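Local coordinates for protein amidohydrolase (Pseudomonas aeruginosa, PDB 2I5G) that probably acts as a metal-dependent dipeptidase of the membrane dipeptidase (M19) family, cleaving dipeptides, at residues E45-Q48 with A49-N53; N52-T55 with A56-L60; H254-D257 with F258-L262. The protein carries 2 engineered substitutions. All coordinates share one frame; numbering follows the deposited sequence.

Contact 1: E45-Q48 with A49-N53; sequences EGFQ and ATVNN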
loop_
_atom_site.group_PDB
_atom_site.type_symbol
_atom_site.label_atom_id
_atom_site.label_comp_id
_atom_site.label_asym_id
_atom_site.label_seq_id
_atom_site.Cartn_x
_atom_site.Cartn_y
_atom_site.Cartn_z
ATOM N N GLU A 45 1.390 -5.147 -11.427
ATOM C CA GLU A 45 2.837 -4.919 -11.455
ATOM C C GLU A 45 3.412 -3.679 -10.764
ATOM O O GLU A 45 2.777 -2.627 -10.700
ATOM C CB GLU A 45 3.333 -4.949 -12.906
ATOM C CG GLU A 45 2.300 -4.534 -13.939
ATOM C CD GLU A 45 1.541 -5.714 -14.516
ATOM O OE1 GLU A 45 2.167 -6.558 -15.192
ATOM O OE2 GLU A 45 0.317 -5.797 -14.296
ATOM N N GLY A 46 4.634 -3.823 -10.252
ATOM C CA GLY A 46 5.309 -2.723 -9.586
ATOM C C GLY A 46 6.033 -1.878 -10.618
ATOM O O GLY A 46 5.739 -1.982 -11.810
ATOM N N PHE A 47 6.987 -1.058 -10.178
ATOM C CA PHE A 47 7.737 -0.188 -11.090
ATOM C C PHE A 47 8.422 -0.916 -12.252
ATOM O O PHE A 47 7.939 -0.883 -13.383
ATOM C CB PHE A 47 8.792 0.619 -10.321
ATOM C CG PHE A 47 9.620 1.520 -11.197
ATOM C CD1 PHE A 47 9.054 2.639 -11.802
ATOM C CD2 PHE A 47 10.958 1.232 -11.448
ATOM C CE1 PHE A 47 9.804 3.456 -12.646
ATOM C CE2 PHE A 47 11.717 2.040 -12.289
ATOM C CZ PHE A 47 11.137 3.155 -12.890
ATOM N N GLN A 48 9.546 -1.568 -11.975
ATOM C CA GLN A 48 10.284 -2.268 -13.021
ATOM C C GLN A 48 9.459 -3.231 -13.875
ATOM O O GLN A 48 9.664 -3.309 -15.085
ATOM C CB GLN A 48 11.498 -3.003 -12.427
ATOM C CG GLN A 48 12.430 -3.627 -13.480
ATOM C CD GLN A 48 13.887 -3.686 -13.034
ATOM O OE1 GLN A 48 14.211 -3.332 -11.909
ATOM N NE2 GLN A 48 14.766 -4.132 -13.923
ATOM N N ALA A 49 8.531 -3.966 -13.277
ATOM C CA ALA A 49 7.733 -4.887 -14.082
ATOM C C ALA A 49 6.865 -4.085 -15.052
ATOM O O ALA A 49 6.613 -4.523 -16.172
ATOM C CB ALA A 49 6.861 -5.788 -13.188
ATOM N N THR A 50 6.415 -2.908 -14.622
ATOM C CA THR A 50 5.600 -2.057 -15.483
ATOM C C THR A 50 6.477 -1.514 -16.611
ATOM O O THR A 50 6.064 -1.475 -17.774
ATOM C CB THR A 50 4.974 -0.873 -14.688
ATOM O OG1 THR A 50 3.987 -1.377 -13.775
ATOM C CG2 THR A 50 4.324 0.132 -15.637
ATOM N N VAL A 51 7.690 -1.097 -16.258
ATOM C CA VAL A 51 8.635 -0.577 -17.241
ATOM C C VAL A 51 8.856 -1.638 -18.318
ATOM O O VAL A 51 8.942 -1.327 -19.504
ATOM C CB VAL A 51 9.994 -0.225 -16.575
ATOM C CG1 VAL A 51 11.031 0.126 -17.627
ATOM C CG2 VAL A 51 9.809 0.935 -15.617
ATOM N N ASN A 52 8.935 -2.895 -17.899
ATOM C CA ASN A 52 9.143 -3.991 -18.838
ATOM C C ASN A 52 8.010 -4.100 -19.850
ATOM O O ASN A 52 8.245 -4.350 -21.040
ATOM C CB ASN A 52 9.283 -5.310 -18.082
ATOM C CG ASN A 52 10.634 -5.456 -17.417
ATOM O OD1 ASN A 52 10.842 -6.355 -16.601
ATOM N ND2 ASN A 52 11.567 -4.578 -17.770
ATOM N N ASN A 53 6.784 -3.921 -19.374
ATOM C CA ASN A 53 5.627 -3.994 -20.248
ATOM C C ASN A 53 5.698 -2.873 -21.275
ATOM O O ASN A 53 5.275 -3.038 -22.419
ATOM C CB ASN A 53 4.334 -3.866 -19.443
ATOM C CG ASN A 53 4.082 -5.064 -18.553
ATOM O OD1 ASN A 53 4.518 -6.171 -18.855
ATOM N ND2 ASN A 53 3.357 -4.851 -17.458
HETATM O O HOH W 1 13.694 -6.843 -15.268
#
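Phe47, its chi1 of 179° placing CG trans to the backbone N, lays its ring against Val51 one turn on, and the CG2 methyl of Val51 comes over one face of that ring. Val51 CG2 lies 3.9 Å from the Phe47 ring centroid, close to the ring normal but offset toward the rim, which meets the criteria for a CH-pi contact between residues i and i+4. The first torsion of Thr50 (chi1 -69°) sets OG1 beside its own backbone N, and from there the hydroxyl donates to the carbonyl of Gly46, with OG1 2.7 Å from Gly46 O. Thr50 N also bonds Gly46 O, at 3.0 Å, the two donors reaching the oxygen from opposite faces of the carbonyl plane. Thr50 OG1 is also hydrogen-bonded to Ser42 OG. Gly46 is the N-cap residue, and the regular i to i+4 bonds then run from Val51 N to Phe47 O at 2.9 Å and from Asn52 N to Gln48 O.

Glu45, just ahead of the cap, folds back along the first turn. Its CB rests 3.6 Å from Ala49 CB, and Asn53 ND2 donates to Glu45 OE1 at 3.1 Å. The donor stands above the carboxylate plane, 56° out of it, whereas OE1 lies almost in the amide plane of Asn53. Both groups have further partners: Glu45 OE2 takes the N-H of Val43, and Asn53 ND2 also donates to Val41 O. On the outer side, a water accepts weakly from Gln48 NE2 and donates to Asn52 OD1.

A carboxylate near a helix N-terminus should interact favourably with the helix dipole, and the chemistry is consistent with hydrogen bonds from Glu45, Thr50 and Asn53 joining the chain at 41-46 to the first turns of the helix, beside an apolar patch facing Phe108.

Contact 2: N52-T55 with A56-L60; sequences NNIT and ASNKL. Engineered in segment 52-55: Thr55 (natural residue Ala).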
loop_
_atom_site.group_PDB
_atom_site.type_symbol
_atom_site.label_atom_id
_atom_site.label_comp_id
_atom_site.label_asym_id
_atom_site.label_seq_id
_atom_site.Cartn_x
_atom_site.Cartn_y
_atom_site.Cartn_z
ATOM N N ASN A 52 8.935 -2.895 -17.899
ATOM C CA ASN A 52 9.143 -3.991 -18.838
ATOM C C ASN A 52 8.010 -4.100 -19.850
ATOM O O ASN A 52 8.245 -4.350 -21.040
ATOM C CB ASN A 52 9.283 -5.310 -18.082
ATOM C CG ASN A 52 10.634 -5.456 -17.417
ATOM O OD1 ASN A 52 10.842 -6.355 -16.601
ATOM N ND2 ASN A 52 11.567 -4.578 -17.770
ATOM N N ASN A 53 6.784 -3.921 -19.374
ATOM C CA ASN A 53 5.627 -3.994 -20.248
ATOM C C ASN A 53 5.698 -2.873 -21.275
ATOM O O ASN A 53 5.275 -3.038 -22.419
ATOM C CB ASN A 53 4.334 -3.866 -19.443
ATOM C CG ASN A 53 4.082 -5.064 -18.553
ATOM O OD1 ASN A 53 4.518 -6.171 -18.855
ATOM N ND2 ASN A 53 3.357 -4.851 -17.458
ATOM N N ILE A 54 6.235 -1.731 -20.859
ATOM C CA ILE A 54 6.354 -0.590 -21.747
ATOM C C ILE A 54 7.421 -0.867 -22.807
ATOM O O ILE A 54 7.252 -0.523 -23.984
ATOM C CB ILE A 54 6.688 0.691 -20.942
ATOM C CG1 ILE A 54 5.499 1.043 -20.043
ATOM C CG2 ILE A 54 7.010 1.844 -21.880
ATOM C CD1 ILE A 54 5.666 2.326 -19.255
ATOM N N THR A 55 8.516 -1.495 -22.387
ATOM C CA THR A 55 9.584 -1.837 -23.315
ATOM C C THR A 55 9.014 -2.805 -24.345
ATOM O O THR A 55 9.204 -2.634 -25.551
ATOM C CB THR A 55 10.775 -2.502 -22.581
ATOM O OG1 THR A 55 11.543 -1.492 -21.908
ATOM C CG2 THR A 55 11.667 -3.259 -23.566
ATOM N N ALA A 56 8.300 -3.814 -23.857
ATOM C CA ALA A 56 7.691 -4.805 -24.734
ATOM C C ALA A 56 6.673 -4.149 -25.665
ATOM O O ALA A 56 6.541 -4.539 -26.824
ATOM C CB ALA A 56 7.024 -5.890 -23.906
ATOM N N SER A 57 5.958 -3.152 -25.154
ATOM C CA SER A 57 4.959 -2.441 -25.944
ATOM C C SER A 57 5.620 -1.615 -27.050
ATOM O O SER A 57 5.231 -1.696 -28.211
ATOM C CB SER A 57 4.123 -1.530 -25.039
ATOM O OG SER A 57 3.408 -2.280 -24.067
ATOM N N ASN A 58 6.618 -0.816 -26.683
ATOM C CA ASN A 58 7.326 0.007 -27.651
ATOM C C ASN A 58 7.881 -0.845 -28.790
ATOM O O ASN A 58 8.049 -0.359 -29.909
ATOM C CB ASN A 58 8.486 0.743 -26.978
ATOM C CG ASN A 58 8.024 1.824 -26.029
ATOM O OD1 ASN A 58 8.824 2.390 -25.282
ATOM N ND2 ASN A 58 6.727 2.126 -26.059
ATOM N N LYS A 59 8.176 -2.111 -28.508
ATOM C CA LYS A 59 8.712 -2.989 -29.539
ATOM C C LYS A 59 7.645 -3.430 -30.540
ATOM O O LYS A 59 7.889 -3.460 -31.750
ATOM C CB LYS A 59 9.363 -4.221 -28.911
ATOM C CG LYS A 59 10.033 -5.115 -29.936
ATOM C CD LYS A 59 10.634 -6.357 -29.313
ATOM C CE LYS A 59 11.236 -7.227 -30.389
ATOM N NZ LYS A 59 12.201 -6.437 -31.200
ATOM N N LEU A 60 6.466 -3.781 -30.046
ATOM C CA LEU A 60 5.398 -4.194 -30.941
ATOM C C LEU A 60 5.015 -3.038 -31.850
ATOM O O LEU A 60 4.787 -3.227 -33.045
ATOM C CB LEU A 60 4.185 -4.669 -30.146
ATOM C CG LEU A 60 4.332 -6.118 -29.681
ATOM C CD1 LEU A 60 3.380 -6.416 -28.538
ATOM C CD2 LEU A 60 4.077 -7.034 -30.873
#
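Ser57 and Asn53 make the main side-chain bond of this helical turn: Ser57 OG donates to Asn53 O at 2.6 Å. The same carbonyl receives the backbone N-H, with Ser57 N 2.8 Å from Asn53 O, and the two donors approach from opposite faces of the carbonyl plane. A first torsion of -62° sets the hydroxyl beside the serine's own N, where it can add to the helical N-H bond on the same oxygen, a common intrahelical arrangement of serine. Among the other polar side chains, Asn58 ND2 has a weak hydrogen bond to Tyr90 OH.

Backbone bonds of the i to i+4 kind supply the rest of the polar geometry. Ala56 N meets Asn52 O at 2.9 Å with an N-H...O angle of 167°, and Asn58 N meets Ile54 O at 2.8 Å and 173°. Lys59 N reaches Thr55 O at a longer 3.2 Å; Thr55 is an engineered residue, alanine in the natural sequence.

Van der Waals contact between side chains is slight. The Ile54 and Asn58 side chains lie side by side and point the same way, with Ile54 CG2 3.9 Å from Asn58 OD1.

These residues form the middle of helix 47-63. Its buried side, carrying Ile54 and Ser57, packs on Tyr90 of strand 86-92 and on Val41, just beyond strand 36-40, with Trp21 also against Ser57.

Contact 3: H254-D257 with F258-L262; sequences HGHD and FFEWL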
loop_
_atom_site.group_PDB
_atom_site.type_symbol
_atom_site.label_atom_id
_atom_site.label_comp_id
_atom_site.label_asym_id
_atom_site.label_seq_id
_atom_site.Cartn_x
_atom_site.Cartn_y
_atom_site.Cartn_z
ATOM N N HIS A 254 -7.134 -12.789 -24.786
ATOM C CA HIS A 254 -6.737 -13.352 -23.505
ATOM C C HIS A 254 -7.474 -14.621 -23.137
ATOM O O HIS A 254 -8.566 -14.886 -23.641
ATOM C CB HIS A 254 -6.897 -12.309 -22.403
ATOM C CG HIS A 254 -5.769 -11.329 -22.344
ATOM N ND1 HIS A 254 -4.461 -11.720 -22.156
ATOM C CD2 HIS A 254 -5.751 -9.980 -22.442
ATOM C CE1 HIS A 254 -3.685 -10.651 -22.140
ATOM N NE2 HIS A 254 -4.443 -9.582 -22.311
ATOM N N GLY A 255 -6.865 -15.403 -22.249
ATOM C CA GLY A 255 -7.470 -16.652 -21.828
ATOM C C GLY A 255 -7.746 -16.803 -20.345
ATOM O O GLY A 255 -7.905 -15.819 -19.615
ATOM N N HIS A 256 -7.790 -18.061 -19.913
ATOM C CA HIS A 256 -8.068 -18.452 -18.531
ATOM C C HIS A 256 -7.114 -17.879 -17.484
ATOM O O HIS A 256 -7.547 -17.299 -16.492
ATOM C CB HIS A 256 -8.062 -19.984 -18.433
ATOM C CG HIS A 256 -8.618 -20.510 -17.147
ATOM N ND1 HIS A 256 -9.946 -20.376 -16.801
ATOM C CD2 HIS A 256 -8.022 -21.153 -16.115
ATOM C CE1 HIS A 256 -10.143 -20.913 -15.610
ATOM N NE2 HIS A 256 -8.992 -21.391 -15.172
ATOM N N ASP A 257 -5.817 -18.065 -17.697
ATOM C CA ASP A 257 -4.810 -17.572 -16.769
ATOM C C ASP A 257 -4.970 -16.070 -16.531
ATOM O O ASP A 257 -4.838 -15.596 -15.399
ATOM C CB ASP A 257 -3.405 -17.868 -17.318
ATOM C CG ASP A 257 -3.081 -19.361 -17.339
ATOM O OD1 ASP A 257 -4.010 -20.178 -17.497
ATOM O OD2 ASP A 257 -1.891 -19.719 -17.211
ATOM N N PHE A 258 -5.258 -15.332 -17.603
ATOM C CA PHE A 258 -5.428 -13.880 -17.549
ATOM C C PHE A 258 -6.587 -13.436 -16.667
ATOM O O PHE A 258 -6.464 -12.464 -15.923
ATOM C CB PHE A 258 -5.637 -13.331 -18.960
ATOM C CG PHE A 258 -5.910 -11.847 -19.011
ATOM C CD1 PHE A 258 -4.879 -10.930 -18.869
ATOM C CD2 PHE A 258 -7.203 -11.369 -19.237
ATOM C CE1 PHE A 258 -5.131 -9.552 -18.958
ATOM C CE2 PHE A 258 -7.462 -9.998 -19.326
ATOM C CZ PHE A 258 -6.425 -9.091 -19.188
ATOM N N PHE A 259 -7.717 -14.130 -16.760
ATOM C CA PHE A 259 -8.875 -13.772 -15.953
ATOM C C PHE A 259 -8.698 -14.132 -14.490
ATOM O O PHE A 259 -9.095 -13.367 -13.608
ATOM C CB PHE A 259 -10.143 -14.405 -16.535
ATOM C CG PHE A 259 -10.623 -13.711 -17.774
ATOM C CD1 PHE A 259 -11.118 -12.415 -17.703
ATOM C CD2 PHE A 259 -10.488 -14.308 -19.022
ATOM C CE1 PHE A 259 -11.463 -11.714 -18.863
ATOM C CE2 PHE A 259 -10.827 -13.623 -20.185
ATOM C CZ PHE A 259 -11.316 -12.321 -20.107
ATOM N N GLU A 260 -8.089 -15.282 -14.224
ATOM C CA GLU A 260 -7.847 -15.696 -12.845
ATOM C C GLU A 260 -6.915 -14.683 -12.190
ATOM O O GLU A 260 -7.023 -14.390 -10.999
ATOM C CB GLU A 260 -7.219 -17.093 -12.812
ATOM C CG GLU A 260 -8.177 -18.191 -13.243
ATOM C CD GLU A 260 -9.385 -18.290 -12.325
ATOM O OE1 GLU A 260 -9.217 -18.715 -11.160
ATOM O OE2 GLU A 260 -10.500 -17.931 -12.765
ATOM N N TRP A 261 -6.011 -14.144 -13.000
ATOM C CA TRP A 261 -5.029 -13.157 -12.572
ATOM C C TRP A 261 -5.707 -11.840 -12.206
ATOM O O TRP A 261 -5.286 -11.131 -11.292
ATOM C CB TRP A 261 -4.037 -12.928 -13.709
ATOM C CG TRP A 261 -2.956 -11.978 -13.387
ATOM C CD1 TRP A 261 -2.004 -12.114 -12.418
ATOM C CD2 TRP A 261 -2.662 -10.760 -14.073
ATOM N NE1 TRP A 261 -1.128 -11.058 -12.464
ATOM C CE2 TRP A 261 -1.508 -10.211 -13.471
ATOM C CE3 TRP A 261 -3.258 -10.080 -15.141
ATOM C CZ2 TRP A 261 -0.934 -9.014 -13.905
ATOM C CZ3 TRP A 261 -2.685 -8.885 -15.575
ATOM C CH2 TRP A 261 -1.533 -8.369 -14.956
ATOM N N LEU A 262 -6.760 -11.518 -12.939
ATOM C CA LEU A 262 -7.512 -10.306 -12.704
ATOM C C LEU A 262 -8.449 -10.477 -11.503
ATOM O O LEU A 262 -8.795 -9.506 -10.841
ATOM C CB LEU A 262 -8.326 -9.968 -13.960
ATOM C CG LEU A 262 -7.946 -8.760 -14.830
ATOM C CD1 LEU A 262 -6.461 -8.705 -15.081
ATOM C CD2 LEU A 262 -8.702 -8.843 -16.147
#
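His254 and Phe258 pack ring on ring at the start of helix 256-263. The face-to-face stack has centroids 3.5 Å apart and planes only 3° from parallel, and Phe258 CD1 sits over the centre of the imidazole. The first torsion of Phe258 (chi1 176°) lays its ring against the face of the His254 ring, and His254 CB also approaches Phe258 CD2. His254 thus stacks closely on one face of the phenyl, while Leu262 CD1 lies more loosely over the rim of the opposite face, 4.1 Å above the Phe258 ring plane.

The exposed side is looser. His256 CB leaves the 258-262 segment, but its ring swings back so that one face meets Glu260 CG in a CH-pi approach, 4.1 Å from the His256 ring centroid. The Glu260 carboxylate is nearly parallel to that imidazole, 7° between planes, yet His256 NE2 and Glu260 OE2 are 4.5 Å apart and not in contact; the charge instead pairs with Arg271 in a salt bridge.

Backbone bonding is weak at the N-cap and firmer in the next two bonds. Gly255 O, at the cap, accepts a weak bond from Phe259 N at 3.3 Å, whereas Glu260 N meets His256 O at 3.1 Å and Trp261 N meets Asp257 O at 3.0 Å.

His254 ND1 also has a weak hydrogen bond with Lys20 NZ, in the loop before helix 23-31. The chemistry is consistent with a helix start steadied by ring stacking on one side and by the Glu260-Arg271 salt bridge on the other.

Contacts 1 and 2 are successive parts of helix 47-63, sharing Asn52 and Asn53, with centres 10 Å apart; contact 3 belongs to helix 256-263, far along the chain. Contacts 1 and 3 are both surface helix starts with a glycine N-cap, but contact 1 uses hydroxyl, carboxylate and amide hydrogen bonds, contact 3 stacked rings. Contact 2, partly buried and mid-helix, relies chiefly on backbone bonding. Although their centres are 18 Å apart, contacts 1 and 3 touch by packing of Glu45 OE2 on Trp261 CH2. Contacts 2 and 3 do not touch, their nearest atoms being about 7 Å apart.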